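Local coordinates for signal recognition particle 54 kDa protein (Aeropyrum pernix, PDB 7EPK) that belongs to the SRP54 family of signal recognition particle proteins, combining a helical bundle, a P-loop GTPase-type domain and a helical signal peptide binding domain, at residues G310-A315 with Y330-A335; A335-G340 with K369-M374. All blocks are in the same frame, centred on the assembly; numbering follows the deposited sequence.

Contact 1 of 2, residues G310-A315 with Y330-A335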
loop_
_atom_site.group_PDB
_atom_site.type_symbol
_atom_site.label_atom_id
_atom_site.label_comp_id
_atom_site.label_asym_id
_atom_site.label_seq_id
_atom_site.Cartn_x
_atom_site.Cartn_y
_atom_site.Cartn_z
ATOM N N GLY A 310 -16.626 -8.749 -18.061
ATOM C CA GLY A 310 -16.577 -10.225 -18.096
ATOM C C GLY A 310 -17.666 -10.869 -17.248
ATOM O O GLY A 310 -18.267 -11.871 -17.714
ATOM N N GLU A 311 -17.911 -10.337 -16.041
ATOM C CA GLU A 311 -19.040 -10.759 -15.163
ATOM C C GLU A 311 -20.367 -10.440 -15.862
ATOM O O GLU A 311 -21.247 -11.312 -15.883
ATOM C CB GLU A 311 -18.993 -10.100 -13.783
ATOM C CG GLU A 311 -18.353 -10.967 -12.711
ATOM C CD GLU A 311 -19.160 -12.178 -12.276
ATOM O OE1 GLU A 311 -19.677 -12.176 -11.131
ATOM O OE2 GLU A 311 -19.260 -13.126 -13.074
ATOM N N LEU A 312 -20.504 -9.246 -16.440
ATOM C CA LEU A 312 -21.713 -8.879 -17.223
ATOM C C LEU A 312 -21.824 -9.790 -18.448
ATOM O O LEU A 312 -22.940 -10.258 -18.714
ATOM C CB LEU A 312 -21.638 -7.408 -17.633
ATOM C CG LEU A 312 -22.893 -6.857 -18.302
ATOM C CD1 LEU A 312 -24.096 -6.939 -17.374
ATOM C CD2 LEU A 312 -22.683 -5.426 -18.759
ATOM N N ASP A 313 -20.709 -10.034 -19.145
ATOM C CA ASP A 313 -20.604 -10.967 -20.301
ATOM C C ASP A 313 -21.289 -12.292 -19.960
ATOM O O ASP A 313 -22.203 -12.694 -20.715
ATOM C CB ASP A 313 -19.142 -11.218 -20.684
ATOM C CG ASP A 313 -18.961 -11.994 -21.978
ATOM O OD1 ASP A 313 -18.880 -13.242 -21.902
ATOM O OD2 ASP A 313 -18.899 -11.344 -23.050
ATOM N N ARG A 314 -20.849 -12.942 -18.876
ATOM C CA ARG A 314 -21.394 -14.247 -18.423
ATOM C C ARG A 314 -22.873 -14.060 -18.056
ATOM O O ARG A 314 -23.679 -14.912 -18.435
ATOM C CB ARG A 314 -20.572 -14.817 -17.262
ATOM C CG ARG A 314 -21.176 -16.072 -16.650
ATOM C CD ARG A 314 -20.161 -16.951 -15.949
ATOM N NE ARG A 314 -19.792 -16.427 -14.646
ATOM C CZ ARG A 314 -20.531 -16.528 -13.543
ATOM N NH1 ARG A 314 -21.712 -17.125 -13.572
ATOM N NH2 ARG A 314 -20.084 -16.017 -12.409
ATOM N N ALA A 315 -23.220 -12.969 -17.374
ATOM C CA ALA A 315 -24.582 -12.716 -16.852
ATOM C C ALA A 315 -25.574 -12.602 -18.014
ATOM O O ALA A 315 -26.635 -13.243 -17.934
ATOM C CB ALA A 315 -24.590 -11.477 -15.998
ATOM N N TYR A 330 -28.517 -11.653 -9.492
ATOM C CA TYR A 330 -27.702 -11.069 -8.405
ATOM C C TYR A 330 -26.306 -10.703 -8.923
ATOM O O TYR A 330 -25.825 -9.624 -8.566
ATOM C CB TYR A 330 -27.582 -12.033 -7.233
ATOM C CG TYR A 330 -26.874 -11.414 -6.064
ATOM C CD1 TYR A 330 -27.573 -10.674 -5.133
ATOM C CD2 TYR A 330 -25.510 -11.525 -5.911
ATOM C CE1 TYR A 330 -26.941 -10.107 -4.039
ATOM C CE2 TYR A 330 -24.861 -10.956 -4.830
ATOM C CZ TYR A 330 -25.577 -10.246 -3.885
ATOM O OH TYR A 330 -24.956 -9.691 -2.800
ATOM N N ARG A 331 -25.680 -11.584 -9.714
ATOM C CA ARG A 331 -24.310 -11.389 -10.254
ATOM C C ARG A 331 -24.371 -10.309 -11.332
ATOM O O ARG A 331 -23.418 -9.491 -11.409
ATOM C CB ARG A 331 -23.736 -12.687 -10.835
ATOM C CG ARG A 331 -23.239 -13.674 -9.789
ATOM C CD ARG A 331 -22.467 -14.833 -10.402
ATOM N NE ARG A 331 -22.379 -15.958 -9.473
ATOM C CZ ARG A 331 -23.208 -17.001 -9.444
ATOM N NH1 ARG A 331 -23.048 -17.949 -8.534
ATOM N NH2 ARG A 331 -24.191 -17.098 -10.324
ATOM N N GLN A 332 -25.449 -10.336 -12.126
ATOM C CA GLN A 332 -25.754 -9.353 -13.194
ATOM C C GLN A 332 -25.844 -7.953 -12.580
ATOM O O GLN A 332 -25.175 -7.062 -13.096
ATOM C CB GLN A 332 -27.053 -9.732 -13.898
ATOM C CG GLN A 332 -27.383 -8.840 -15.089
ATOM C CD GLN A 332 -28.709 -9.225 -15.691
ATOM O OE1 GLN A 332 -28.899 -10.359 -16.134
ATOM N NE2 GLN A 332 -29.642 -8.285 -15.658
ATOM N N LEU A 333 -26.613 -7.781 -11.503
ATOM C CA LEU A 333 -26.827 -6.460 -10.853
ATOM C C LEU A 333 -25.495 -5.977 -10.281
ATOM O O LEU A 333 -25.088 -4.844 -10.629
ATOM C CB LEU A 333 -27.902 -6.563 -9.765
ATOM C CG LEU A 333 -29.296 -6.960 -10.257
ATOM C CD1 LEU A 333 -30.214 -7.344 -9.102
ATOM C CD2 LEU A 333 -29.914 -5.855 -11.089
ATOM N N ARG A 334 -24.833 -6.802 -9.458
ATOM C CA ARG A 334 -23.498 -6.477 -8.883
ATOM C C ARG A 334 -22.607 -5.918 -9.994
ATOM O O ARG A 334 -22.057 -4.835 -9.816
ATOM C CB ARG A 334 -22.816 -7.693 -8.261
ATOM C CG ARG A 334 -21.437 -7.383 -7.687
ATOM C CD ARG A 334 -20.778 -8.558 -6.978
ATOM N NE ARG A 334 -19.385 -8.727 -7.381
ATOM C CZ ARG A 334 -18.975 -9.091 -8.602
ATOM N NH1 ARG A 334 -19.843 -9.326 -9.578
ATOM N NH2 ARG A 334 -17.680 -9.213 -8.845
ATOM N N ALA A 335 -22.519 -6.636 -11.114
ATOM C CA ALA A 335 -21.690 -6.290 -12.293
ATOM C C ALA A 335 -22.102 -4.917 -12.845
ATOM O O ALA A 335 -21.215 -4.055 -13.029
ATOM C CB ALA A 335 -21.798 -7.379 -13.344
#
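E311 meets R334 through a salt bridge and A335 through its CB. Its OE1 lies 3.2 Å from R334 NH1. The two side chains cross at about a right angle, and the carboxylate and guanidinium planes stand 62° apart. The E311 chain bends at chi2 (-70°), which sets the direction of CD. The R334 guanidinium also has E311 CG at its edge, in plane. Nearer the backbone, E311 CB rests 3.9 Å from A335 CB. The other carboxylate oxygen, OE2, pairs with R314 NH2 at 3.1 Å within the same helix turn. One carboxylate therefore joins two arginines, one from each helix, and its negative charge probably offsets the closeness of R314 to R331.

L312 follows with a looser apolar contact. Its CB is 4.3 Å from A335 CB, and its CD1 comes near Q332 CG. Here helix 293-320 runs beside helix 326-337 in a helical hairpin. The local axes approach to 8.6 Å, with 146° between their directions. The hairpin sets the long helix 293-320 against helix 326-337 of the signal peptide binding domain.

R314 reaches the other helix only with its far end. Its NH2 touches R331 CD at 3.3 Å. R331 NE lies at the edge of the R314 guanidinium, in plane, where two like charges come close. D318 gives R314 a second, weak and long ion pair.

A315 ends the segment in the buried part. Its CB packs 3.7 Å from Q332 CB, with Q332 CG close by. The Q332 chain extends onward beyond CG, and its NE2 is hydrogen-bonded to the hydroxyl of Y416, on helix 409-423.

Contact 2 of 2, residues A335-G340 with K369-M374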
loop_
_atom_site.group_PDB
_atom_site.type_symbol
_atom_site.label_atom_id
_atom_site.label_comp_id
_atom_site.label_asym_id
_atom_site.label_seq_id
_atom_site.Cartn_x
_atom_site.Cartn_y
_atom_site.Cartn_z
ATOM N N ALA A 335 -22.519 -6.636 -11.114
ATOM C CA ALA A 335 -21.690 -6.290 -12.293
ATOM C C ALA A 335 -22.102 -4.917 -12.845
ATOM O O ALA A 335 -21.215 -4.055 -13.029
ATOM C CB ALA A 335 -21.798 -7.379 -13.344
ATOM N N MET A 336 -23.396 -4.725 -13.094
ATOM C CA MET A 336 -23.970 -3.481 -13.677
ATOM C C MET A 336 -23.704 -2.290 -12.744
ATOM O O MET A 336 -23.213 -1.240 -13.237
ATOM C CB MET A 336 -25.478 -3.634 -13.885
ATOM C CG MET A 336 -25.836 -4.625 -14.958
ATOM S SD MET A 336 -27.598 -4.938 -14.952
ATOM C CE MET A 336 -28.154 -3.474 -15.819
ATOM N N ARG A 337 -24.006 -2.449 -11.451
ATOM C CA ARG A 337 -23.779 -1.407 -10.414
ATOM C C ARG A 337 -22.354 -0.843 -10.534
ATOM O O ARG A 337 -22.226 0.281 -11.032
ATOM C CB ARG A 337 -24.080 -1.980 -9.029
ATOM C CG ARG A 337 -25.567 -2.114 -8.738
ATOM C CD ARG A 337 -25.831 -2.446 -7.288
ATOM N NE ARG A 337 -25.307 -1.402 -6.428
ATOM C CZ ARG A 337 -25.320 -1.444 -5.106
ATOM N NH1 ARG A 337 -25.843 -2.482 -4.468
ATOM N NH2 ARG A 337 -24.806 -0.434 -4.427
ATOM N N LYS A 338 -21.316 -1.574 -10.117
ATOM C CA LYS A 338 -19.909 -1.131 -10.332
ATOM C C LYS A 338 -19.587 -1.319 -11.811
ATOM O O LYS A 338 -19.053 -2.381 -12.160
ATOM C CB LYS A 338 -18.860 -1.801 -9.427
ATOM C CG LYS A 338 -18.929 -3.308 -9.197
ATOM C CD LYS A 338 -18.287 -3.734 -7.871
ATOM C CE LYS A 338 -18.796 -2.961 -6.661
ATOM N NZ LYS A 338 -18.065 -3.287 -5.410
ATOM N N LEU A 339 -19.955 -0.319 -12.617
ATOM C CA LEU A 339 -19.685 -0.218 -14.074
ATOM C C LEU A 339 -20.201 1.134 -14.580
ATOM O O LEU A 339 -19.386 1.893 -15.118
ATOM C CB LEU A 339 -20.360 -1.383 -14.805
ATOM C CG LEU A 339 -19.689 -1.872 -16.092
ATOM C CD1 LEU A 339 -18.189 -1.613 -16.103
ATOM C CD2 LEU A 339 -19.954 -3.354 -16.295
ATOM N N GLY A 340 -21.496 1.424 -14.403
ATOM C CA GLY A 340 -22.094 2.742 -14.698
ATOM C C GLY A 340 -23.383 2.632 -15.512
ATOM O O GLY A 340 -24.239 1.801 -15.203
ATOM N N LYS A 369 -32.543 0.882 -7.924
ATOM C CA LYS A 369 -33.452 -0.250 -8.280
ATOM C C LYS A 369 -32.662 -1.568 -8.247
ATOM O O LYS A 369 -33.209 -2.593 -7.757
ATOM C CB LYS A 369 -34.123 -0.038 -9.640
ATOM C CG LYS A 369 -35.107 -1.137 -10.032
ATOM C CD LYS A 369 -36.183 -0.709 -11.026
ATOM C CE LYS A 369 -37.489 -0.273 -10.386
ATOM N NZ LYS A 369 -37.564 1.197 -10.193
ATOM N N MET A 370 -31.412 -1.532 -8.714
ATOM C CA MET A 370 -30.460 -2.667 -8.608
ATOM C C MET A 370 -30.115 -2.910 -7.135
ATOM O O MET A 370 -30.140 -4.085 -6.731
ATOM C CB MET A 370 -29.190 -2.405 -9.421
ATOM C CG MET A 370 -29.454 -2.310 -10.923
ATOM S SD MET A 370 -27.955 -2.293 -11.927
ATOM C CE MET A 370 -28.340 -1.116 -13.223
ATOM N N LYS A 371 -29.851 -1.853 -6.357
ATOM C CA LYS A 371 -29.418 -1.958 -4.930
ATOM C C LYS A 371 -30.548 -2.559 -4.089
ATOM O O LYS A 371 -30.244 -3.284 -3.118
ATOM C CB LYS A 371 -28.984 -0.596 -4.370
ATOM C CG LYS A 371 -28.323 -0.610 -2.992
ATOM C CD LYS A 371 -29.180 -0.005 -1.884
ATOM C CE LYS A 371 -28.434 0.261 -0.588
ATOM N NZ LYS A 371 -27.508 1.417 -0.699
ATOM N N ARG A 372 -31.801 -2.258 -4.434
ATOM C CA ARG A 372 -32.993 -2.750 -3.692
ATOM C C ARG A 372 -33.173 -4.225 -4.053
ATOM O O ARG A 372 -33.394 -5.052 -3.146
ATOM C CB ARG A 372 -34.266 -1.960 -4.042
ATOM C CG ARG A 372 -34.402 -0.575 -3.409
ATOM C CD ARG A 372 -35.828 -0.032 -3.519
ATOM N NE ARG A 372 -36.379 -0.043 -4.879
ATOM C CZ ARG A 372 -36.229 0.926 -5.782
ATOM N NH1 ARG A 372 -35.536 2.016 -5.493
ATOM N NH2 ARG A 372 -36.757 0.792 -6.986
ATOM N N TRP A 373 -33.075 -4.531 -5.348
ATOM C CA TRP A 373 -33.214 -5.903 -5.889
ATOM C C TRP A 373 -32.164 -6.814 -5.258
ATOM O O TRP A 373 -32.518 -7.961 -4.943
ATOM C CB TRP A 373 -33.124 -5.871 -7.411
ATOM C CG TRP A 373 -34.402 -5.413 -8.028
ATOM C CD1 TRP A 373 -35.465 -4.855 -7.381
ATOM C CD2 TRP A 373 -34.755 -5.459 -9.421
ATOM N NE1 TRP A 373 -36.458 -4.558 -8.270
ATOM C CE2 TRP A 373 -36.051 -4.912 -9.533
ATOM C CE3 TRP A 373 -34.110 -5.900 -10.588
ATOM C CZ2 TRP A 373 -36.711 -4.816 -10.763
ATOM C CZ3 TRP A 373 -34.764 -5.805 -11.801
ATOM C CH2 TRP A 373 -36.049 -5.267 -11.886
ATOM N N MET A 374 -30.942 -6.312 -5.047
ATOM C CA MET A 374 -29.847 -7.102 -4.434
ATOM C C MET A 374 -30.201 -7.387 -2.967
ATOM O O MET A 374 -30.100 -8.558 -2.556
ATOM C CB MET A 374 -28.479 -6.430 -4.608
ATOM C CG MET A 374 -27.841 -6.747 -5.989
ATOM S SD MET A 374 -26.261 -5.899 -6.404
ATOM C CE MET A 374 -25.338 -6.263 -4.911
#
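The guanidinium of R337 has K371 over one face. K371 CB sits 3.7 Å above the R337 guanidinium plane, displaced from the centre of the group. K371 CG also lies over this face, 3.4 Å from R337 NH1. The two side chains cross obliquely, and the R337 group meets the aliphatic base of the lysine while the K371 amino end leads away. R337 NE forms a salt bridge with E367, the first residue of helix 367-379, which would help hold the guanidinium in place. The R337 chain bends at chi3 (60°), which places NE.

The aliphatic part of R337 does the rest of its packing. R337 CG lies 3.7 Å from M370 CB, and the two chains run alongside each other in opposite senses. R337 CD lies 3.6 Å from M374 SD. R337 and M374 reach toward each other tip to tip, their ends meeting at R337 NH1 and M374 CE, 3.8 Å apart.

M336 crosses M370 at about a right angle. M336 CB approaches M370 SD to 3.4 Å. The two methyl ends also meet, with M336 CE 3.5 Å from M370 CE. L365 touches M370 and L363 touches M336, so the methionine pair is buried among leucines.

Helix 326-337 ends here, in an inverse gamma turn centred on K338.

Three methionines and an arginine thus pack helix 326-337 against helix 367-379, within the methionine-rich helical domain, the M domain, of the SRP54 family.

Contacts 1 and 2 share A335 and both use helix 326-337, which packs against helix 293-320 in the first and helix 367-379 in the second. Their centres are 10 Å apart. They come in series along the chain. Apolar side chains join them: L312 CD1 lies 3.8 Å from M336 CG, and L333 CD2 lies 3.6 Å from M370 CG. The CB of L333 points away from 310-315, and the side chain packs on M370, W373 and M374. The centres of contacts 1 and 2 lie 29 and 28 Å from the centre of the chain. Neither includes a residue of the GDP pocket, which belongs to the GTPase-type domain.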